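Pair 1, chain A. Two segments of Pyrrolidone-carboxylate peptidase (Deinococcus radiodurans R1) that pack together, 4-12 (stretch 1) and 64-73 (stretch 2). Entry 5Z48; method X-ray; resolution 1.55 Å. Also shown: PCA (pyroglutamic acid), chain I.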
# COMPACT_ATOMS: atom_id res chain seq x y z
N PRO A 4 -25.34 12.31 -32.83
CA PRO A 4 -23.99 12.27 -32.25
C PRO A 4 -23.67 10.93 -31.61
O PRO A 4 -24.51 10.32 -30.95
CB PRO A 4 -23.99 13.40 -31.21
CG PRO A 4 -25.44 13.65 -30.92
CD PRO A 4 -26.21 13.31 -32.17
N THR A 5 -22.44 10.49 -31.80
CA THR A 5 -21.98 9.20 -31.29
C THR A 5 -20.90 9.42 -30.24
O THR A 5 -19.94 10.16 -30.47
CB THR A 5 -21.38 8.36 -32.41
OG1 THR A 5 -22.40 8.10 -33.38
CG2 THR A 5 -20.77 7.04 -31.87
N LEU A 6 -21.04 8.75 -29.10
CA LEU A 6 -19.92 8.64 -28.17
C LEU A 6 -19.23 7.31 -28.46
O LEU A 6 -19.86 6.24 -28.43
CB LEU A 6 -20.38 8.72 -26.71
CG LEU A 6 -19.22 8.58 -25.70
CD1 LEU A 6 -19.35 9.57 -24.55
CD2 LEU A 6 -19.15 7.20 -25.13
N LEU A 7 -17.94 7.38 -28.82
CA LEU A 7 -17.15 6.16 -29.03
C LEU A 7 -16.64 5.66 -27.70
O LEU A 7 -15.94 6.38 -27.00
CB LEU A 7 -15.98 6.44 -29.98
CG LEU A 7 -14.97 5.29 -30.17
CD1 LEU A 7 -15.66 4.10 -30.82
CD2 LEU A 7 -13.77 5.75 -31.04
N LEU A 8 -16.99 4.42 -27.33
CA LEU A 8 -16.59 3.82 -26.06
C LEU A 8 -15.74 2.60 -26.35
O LEU A 8 -16.17 1.73 -27.08
CB LEU A 8 -17.83 3.42 -25.27
CG LEU A 8 -17.59 2.60 -23.99
CD1 LEU A 8 -16.71 3.38 -22.98
CD2 LEU A 8 -18.92 2.23 -23.35
N THR A 9 -14.49 2.56 -25.84
CA THR A 9 -13.67 1.37 -26.09
C THR A 9 -13.27 0.70 -24.78
O THR A 9 -13.21 1.34 -23.73
CB THR A 9 -12.41 1.69 -26.91
OG1 THR A 9 -11.51 2.54 -26.16
CG2 THR A 9 -12.77 2.43 -28.18
N GLY A 10 -13.03 -0.61 -24.86
CA GLY A 10 -12.41 -1.37 -23.78
C GLY A 10 -11.31 -2.23 -24.37
O GLY A 10 -11.11 -2.25 -25.58
N PHE A 11 -10.58 -2.91 -23.49
CA PHE A 11 -9.48 -3.77 -23.91
C PHE A 11 -9.77 -5.24 -23.59
O PHE A 11 -10.48 -5.55 -22.63
CB PHE A 11 -8.13 -3.38 -23.22
CG PHE A 11 -7.40 -2.26 -23.87
CD1 PHE A 11 -6.66 -2.48 -25.02
CD2 PHE A 11 -7.44 -0.97 -23.33
CE1 PHE A 11 -5.95 -1.46 -25.62
CE2 PHE A 11 -6.71 0.08 -23.93
CZ PHE A 11 -5.97 -0.16 -25.08
N GLU A 12 -9.16 -6.14 -24.38
CA GLU A 12 -9.17 -7.60 -24.12
C GLU A 12 -8.39 -7.98 -22.85
O GLU A 12 -7.59 -7.18 -22.34
CB GLU A 12 -8.58 -8.34 -25.30
CG GLU A 12 -9.28 -8.07 -26.61
CD GLU A 12 -8.62 -8.76 -27.80
OE1 GLU A 12 -7.61 -9.47 -27.63
OE2 GLU A 12 -9.11 -8.53 -28.93
N ASP A 64 -16.65 9.06 -36.77
CA ASP A 64 -16.62 10.51 -36.62
C ASP A 64 -17.33 10.92 -35.32
O ASP A 64 -18.32 11.65 -35.35
CB ASP A 64 -17.23 11.20 -37.83
CG ASP A 64 -16.87 12.68 -37.91
OD1 ASP A 64 -15.96 13.13 -37.17
OD2 ASP A 64 -17.46 13.36 -38.77
N PRO A 65 -16.84 10.44 -34.18
CA PRO A 65 -17.62 10.58 -32.94
C PRO A 65 -17.57 12.01 -32.42
O PRO A 65 -16.62 12.75 -32.67
CB PRO A 65 -16.94 9.61 -31.98
CG PRO A 65 -15.50 9.51 -32.50
CD PRO A 65 -15.59 9.69 -34.00
N GLY A 66 -18.63 12.39 -31.69
CA GLY A 66 -18.65 13.66 -31.00
C GLY A 66 -17.95 13.67 -29.67
O GLY A 66 -17.75 14.76 -29.12
N ALA A 67 -17.58 12.50 -29.15
CA ALA A 67 -16.83 12.36 -27.90
C ALA A 67 -16.24 10.97 -27.88
O ALA A 67 -16.78 10.06 -28.51
CB ALA A 67 -17.75 12.56 -26.69
N VAL A 68 -15.12 10.82 -27.15
CA VAL A 68 -14.36 9.57 -27.13
C VAL A 68 -14.03 9.22 -25.68
O VAL A 68 -13.34 10.00 -24.99
CB VAL A 68 -13.07 9.66 -27.98
CG1 VAL A 68 -12.25 8.38 -27.92
CG2 VAL A 68 -13.41 10.07 -29.42
N LEU A 69 -14.52 8.07 -25.22
CA LEU A 69 -14.24 7.53 -23.89
C LEU A 69 -13.49 6.20 -24.01
O LEU A 69 -14.07 5.16 -24.31
CB LEU A 69 -15.54 7.39 -23.08
CG LEU A 69 -15.35 6.94 -21.61
CD1 LEU A 69 -14.41 7.84 -20.84
CD2 LEU A 69 -16.71 6.94 -20.90
N LEU A 70 -12.17 6.22 -23.78
CA LEU A 70 -11.35 5.02 -23.84
C LEU A 70 -11.24 4.46 -22.42
O LEU A 70 -10.97 5.23 -21.48
CB LEU A 70 -9.96 5.39 -24.35
CG LEU A 70 -9.91 6.23 -25.64
CD1 LEU A 70 -8.42 6.70 -25.81
CD2 LEU A 70 -10.35 5.47 -26.86
N THR A 71 -11.44 3.16 -22.25
CA THR A 71 -11.37 2.57 -20.91
C THR A 71 -10.43 1.36 -20.87
O THR A 71 -10.16 0.69 -21.89
CB THR A 71 -12.77 2.15 -20.37
OG1 THR A 71 -13.25 0.96 -20.98
CG2 THR A 71 -13.78 3.27 -20.63
N GLY A 72 -9.98 1.03 -19.66
CA GLY A 72 -9.04 -0.06 -19.50
C GLY A 72 -8.92 -0.41 -18.04
O GLY A 72 -9.32 0.37 -17.16
N LEU A 73 -8.31 -1.59 -17.79
CA LEU A 73 -8.08 -2.09 -16.43
C LEU A 73 -6.83 -1.46 -15.80
O LEU A 73 -5.78 -1.36 -16.44
CB LEU A 73 -7.91 -3.59 -16.49
CG LEU A 73 -7.47 -4.34 -15.22
CD1 LEU A 73 -8.47 -4.22 -14.09
CD2 LEU A 73 -7.21 -5.81 -15.55
N PCA I . -4.85 -2.11 -18.95
CA PCA I . -3.50 -2.03 -19.50
CB PCA I . -3.56 -2.47 -20.97
CG PCA I . -4.97 -2.98 -21.25
CD PCA I . -5.71 -2.66 -19.97
OE PCA I . -6.92 -2.87 -19.85
C PCA I . -2.92 -0.62 -19.27
O PCA I . -2.13 -0.08 -20.05
OXT PCA I . -3.29 0.06 -18.27
O HOH W 1 -20.90 12.02 -33.90
O HOH W 2 -9.84 1.07 -24.54

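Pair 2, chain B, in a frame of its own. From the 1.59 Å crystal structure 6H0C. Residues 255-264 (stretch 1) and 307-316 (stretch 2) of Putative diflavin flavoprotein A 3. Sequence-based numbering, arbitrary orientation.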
# COMPACT_ATOMS: atom_id res chain seq x y z
N ALA B 255 13.94 -18.89 -6.59
CA ALA B 255 15.13 -19.43 -5.94
C ALA B 255 15.85 -18.40 -5.08
O ALA B 255 16.41 -18.73 -4.03
CB ALA B 255 16.09 -19.99 -6.98
N LEU B 256 15.84 -17.16 -5.54
CA LEU B 256 16.57 -16.11 -4.85
C LEU B 256 15.61 -15.09 -4.25
O LEU B 256 14.51 -14.87 -4.77
CB LEU B 256 17.55 -15.44 -5.81
CG LEU B 256 18.71 -16.36 -6.24
CD1 LEU B 256 19.59 -15.68 -7.28
CD2 LEU B 256 19.56 -16.81 -5.03
N ASN B 257 16.02 -14.48 -3.15
CA ASN B 257 15.20 -13.50 -2.46
C ASN B 257 16.03 -12.31 -1.97
O ASN B 257 17.18 -12.47 -1.53
CB ASN B 257 14.48 -14.15 -1.28
CG ASN B 257 13.77 -13.13 -0.40
OD1 ASN B 257 14.41 -12.42 0.37
ND2 ASN B 257 12.44 -13.08 -0.48
N VAL B 258 15.45 -11.11 -2.06
CA VAL B 258 16.12 -9.92 -1.55
C VAL B 258 15.31 -9.32 -0.42
O VAL B 258 14.11 -9.13 -0.55
CB VAL B 258 16.29 -8.84 -2.65
CG1 VAL B 258 16.79 -7.53 -2.03
CG2 VAL B 258 17.23 -9.33 -3.75
N ALA B 259 15.98 -9.04 0.70
CA ALA B 259 15.38 -8.31 1.81
C ALA B 259 15.53 -6.82 1.55
O ALA B 259 16.65 -6.30 1.47
CB ALA B 259 16.02 -8.70 3.13
N LEU B 260 14.41 -6.13 1.40
CA LEU B 260 14.42 -4.71 1.05
C LEU B 260 13.88 -3.94 2.23
O LEU B 260 12.67 -3.88 2.45
CB LEU B 260 13.59 -4.45 -0.21
CG LEU B 260 13.27 -3.01 -0.59
CD1 LEU B 260 14.54 -2.23 -0.85
CD2 LEU B 260 12.38 -2.99 -1.83
N ILE B 261 14.80 -3.35 2.99
CA ILE B 261 14.46 -2.64 4.21
C ILE B 261 14.38 -1.14 3.94
O ILE B 261 15.39 -0.53 3.60
CB ILE B 261 15.51 -2.93 5.31
CG1 ILE B 261 15.57 -4.43 5.58
CG2 ILE B 261 15.21 -2.11 6.55
CD1 ILE B 261 16.78 -4.88 6.38
N TYR B 262 13.19 -0.55 4.06
CA TYR B 262 13.09 0.90 3.91
C TYR B 262 12.46 1.56 5.14
O TYR B 262 11.79 0.90 5.94
CB TYR B 262 12.32 1.27 2.64
CG TYR B 262 10.96 0.64 2.48
CD1 TYR B 262 9.84 1.23 3.04
CD2 TYR B 262 10.79 -0.52 1.72
CE1 TYR B 262 8.58 0.66 2.88
CE2 TYR B 262 9.54 -1.08 1.55
CZ TYR B 262 8.44 -0.49 2.13
OH TYR B 262 7.18 -1.05 1.97
N ALA B 263 12.68 2.86 5.29
CA ALA B 263 12.42 3.53 6.56
C ALA B 263 10.94 3.60 6.95
O ALA B 263 10.60 3.36 8.11
CB ALA B 263 13.00 4.93 6.53
N SER B 264 10.07 3.93 6.00
CA SER B 264 8.64 4.00 6.28
C SER B 264 7.80 3.87 5.01
O SER B 264 8.32 3.90 3.89
CB SER B 264 8.30 5.32 6.98
OG SER B 264 8.39 6.39 6.07
N SER B 307 17.49 -14.38 2.78
CA SER B 307 17.80 -13.56 1.61
C SER B 307 19.20 -13.82 1.05
O SER B 307 20.10 -14.24 1.78
CB SER B 307 17.66 -12.07 1.92
OG SER B 307 18.59 -11.65 2.91
N ALA B 308 19.35 -13.57 -0.24
CA ALA B 308 20.64 -13.67 -0.92
C ALA B 308 21.30 -12.30 -0.97
O ALA B 308 22.52 -12.18 -1.15
CB ALA B 308 20.47 -14.24 -2.33
N GLY B 309 20.48 -11.27 -0.83
CA GLY B 309 20.96 -9.90 -0.77
C GLY B 309 20.01 -9.08 0.08
O GLY B 309 18.88 -9.50 0.31
N PHE B 310 20.47 -7.93 0.55
CA PHE B 310 19.61 -6.98 1.25
C PHE B 310 19.91 -5.56 0.77
O PHE B 310 21.03 -5.26 0.34
CB PHE B 310 19.77 -7.08 2.77
CG PHE B 310 21.17 -6.76 3.26
CD1 PHE B 310 21.54 -5.47 3.58
CD2 PHE B 310 22.11 -7.77 3.42
CE1 PHE B 310 22.81 -5.19 4.03
CE2 PHE B 310 23.39 -7.49 3.87
CZ PHE B 310 23.74 -6.20 4.18
N ILE B 311 18.91 -4.69 0.87
CA ILE B 311 19.01 -3.31 0.42
C ILE B 311 18.39 -2.39 1.47
O ILE B 311 17.29 -2.65 1.93
CB ILE B 311 18.29 -3.11 -0.92
CG1 ILE B 311 18.85 -4.07 -1.98
CG2 ILE B 311 18.37 -1.66 -1.37
CD1 ILE B 311 18.15 -3.98 -3.35
N PHE B 312 19.10 -1.33 1.85
CA PHE B 312 18.58 -0.33 2.79
C PHE B 312 18.21 0.97 2.07
O PHE B 312 18.99 1.47 1.25
CB PHE B 312 19.59 -0.02 3.90
CG PHE B 312 19.47 -0.90 5.13
CD1 PHE B 312 19.18 -0.35 6.37
CD2 PHE B 312 19.69 -2.27 5.05
CE1 PHE B 312 19.09 -1.14 7.51
CE2 PHE B 312 19.60 -3.07 6.19
CZ PHE B 312 19.30 -2.51 7.42
N GLY B 313 17.03 1.50 2.39
CA GLY B 313 16.59 2.78 1.87
C GLY B 313 16.24 3.70 3.03
O GLY B 313 15.47 3.33 3.92
N SER B 314 16.81 4.90 3.04
CA SER B 314 16.62 5.78 4.20
C SER B 314 16.60 7.25 3.81
O SER B 314 17.41 7.70 3.00
CB SER B 314 17.72 5.53 5.24
OG SER B 314 17.60 6.40 6.36
N PRO B 315 15.68 8.02 4.41
CA PRO B 315 15.78 9.48 4.37
C PRO B 315 16.80 9.96 5.39
O PRO B 315 17.36 9.15 6.14
CB PRO B 315 14.37 9.93 4.74
CG PRO B 315 13.92 8.88 5.72
CD PRO B 315 14.52 7.57 5.21
N THR B 316 17.04 11.26 5.44
CA THR B 316 17.90 11.84 6.46
C THR B 316 17.10 12.84 7.29
O THR B 316 16.49 13.77 6.74
CB THR B 316 19.13 12.51 5.85
OG1 THR B 316 19.87 11.53 5.10
CG2 THR B 316 20.02 13.10 6.95

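The sharpest difference lies where G10(A) and T71(A) of pair 1 meet Y262(B) and G313(B) of pair 2: the glycine changes strands. In pair 1 the first strand gives up its side chain and the second keeps a threonine, whose OG1 donates to T9(A) O at 2.8 Å. That carbonyl also accepts the backbone N of T71(A) at 2.9 Å, so one residue grips it twice. In pair 2 the first strand carries the tyrosine and the second the glycine. The matching carbonyl, I261(B) O, receives G313(B) N at 2.9 Å, and glycine has no hydroxyl to add, while the ring of Y262(B) leads away from the neighbouring strand.

Beneath this swap the backbones are nearly the same. Each pair is two parallel strands, inclined by 14° in pair 1 and 18° in pair 2, and 14 central residues superpose with an RMSD of 0.6 Å. Five rungs match; pair 2 adds a sixth, weak one, A263(B) N to G313(B) O at 3.1 Å, where F11(A) N and T71(A) O stand 4.0 Å apart. L7(A) N donates to A67(A) O at 2.9 Å, and L69(A) N returns a bond to L7(A) O at 2.8 Å; in pair 2, A259(B) N reaches G309(B) O at 3.0 Å and I311(B) N reaches A259(B) O at 2.8 Å. Just before the second strand, G66(A) N to T5(A) O at 2.9 Å matches A308(B) N to N257(B) O at 2.8 Å. The alanine adds a methyl there, and its CB packs on L256(B) CD2 at 3.8 Å.

On the face holding L6(A), L8(A), A67(A) and L69(A), the closest match is a leucine: L8(A) and L260(B) have side-chain centres 0.2 Å apart and share the t, p rotamer. L8(A) CD1 lies 4.0 Å from L69(A) CG, and L260(B) CD1 lies 3.9 Å from I311(B) CB. At the preceding bridge on this face, both matched residues are smaller in pair 2: L6(A) CD1 touches A67(A) CB at 4.0 Å, whereas V258(B) faces G309(B) and sends CG1 to I311(B) CD1 at 4.0 Å.

The other face redistributes volume. Leucine beside valine, with L7(A) CD2 4.4 Å from V68(A) CG1, is matched by alanine beside phenylalanine; A259(B) CB and F310(B) CB are 4.1 Å apart, and the large ring leads away from the contact. At the next bridge on this face, T9(A) OG1 sits 3.2 Å from L70(A) CD2 and hydrogen-bonds at 2.8 Å to a water that donates to T71(A) O at 2.7 Å. Pair 2 fills the equivalent bridge with hydrocarbon: I261(B) CB lies 4.2 Å from the centroid of the F312(B) ring, over its face, in a CH-pi contact.

At the far end, F11(A) spreads its ring beside G72(A) and under the bound pyroglutamic acid, whereas the smaller A263(B) points toward the other stretch and packs CB on P315(B) CD at 3.3 Å. The rule for a designer is that the ladder and register are shared, while size is redistributed at some bridges, polarity changes at one, and the leucine bridge hardly changes.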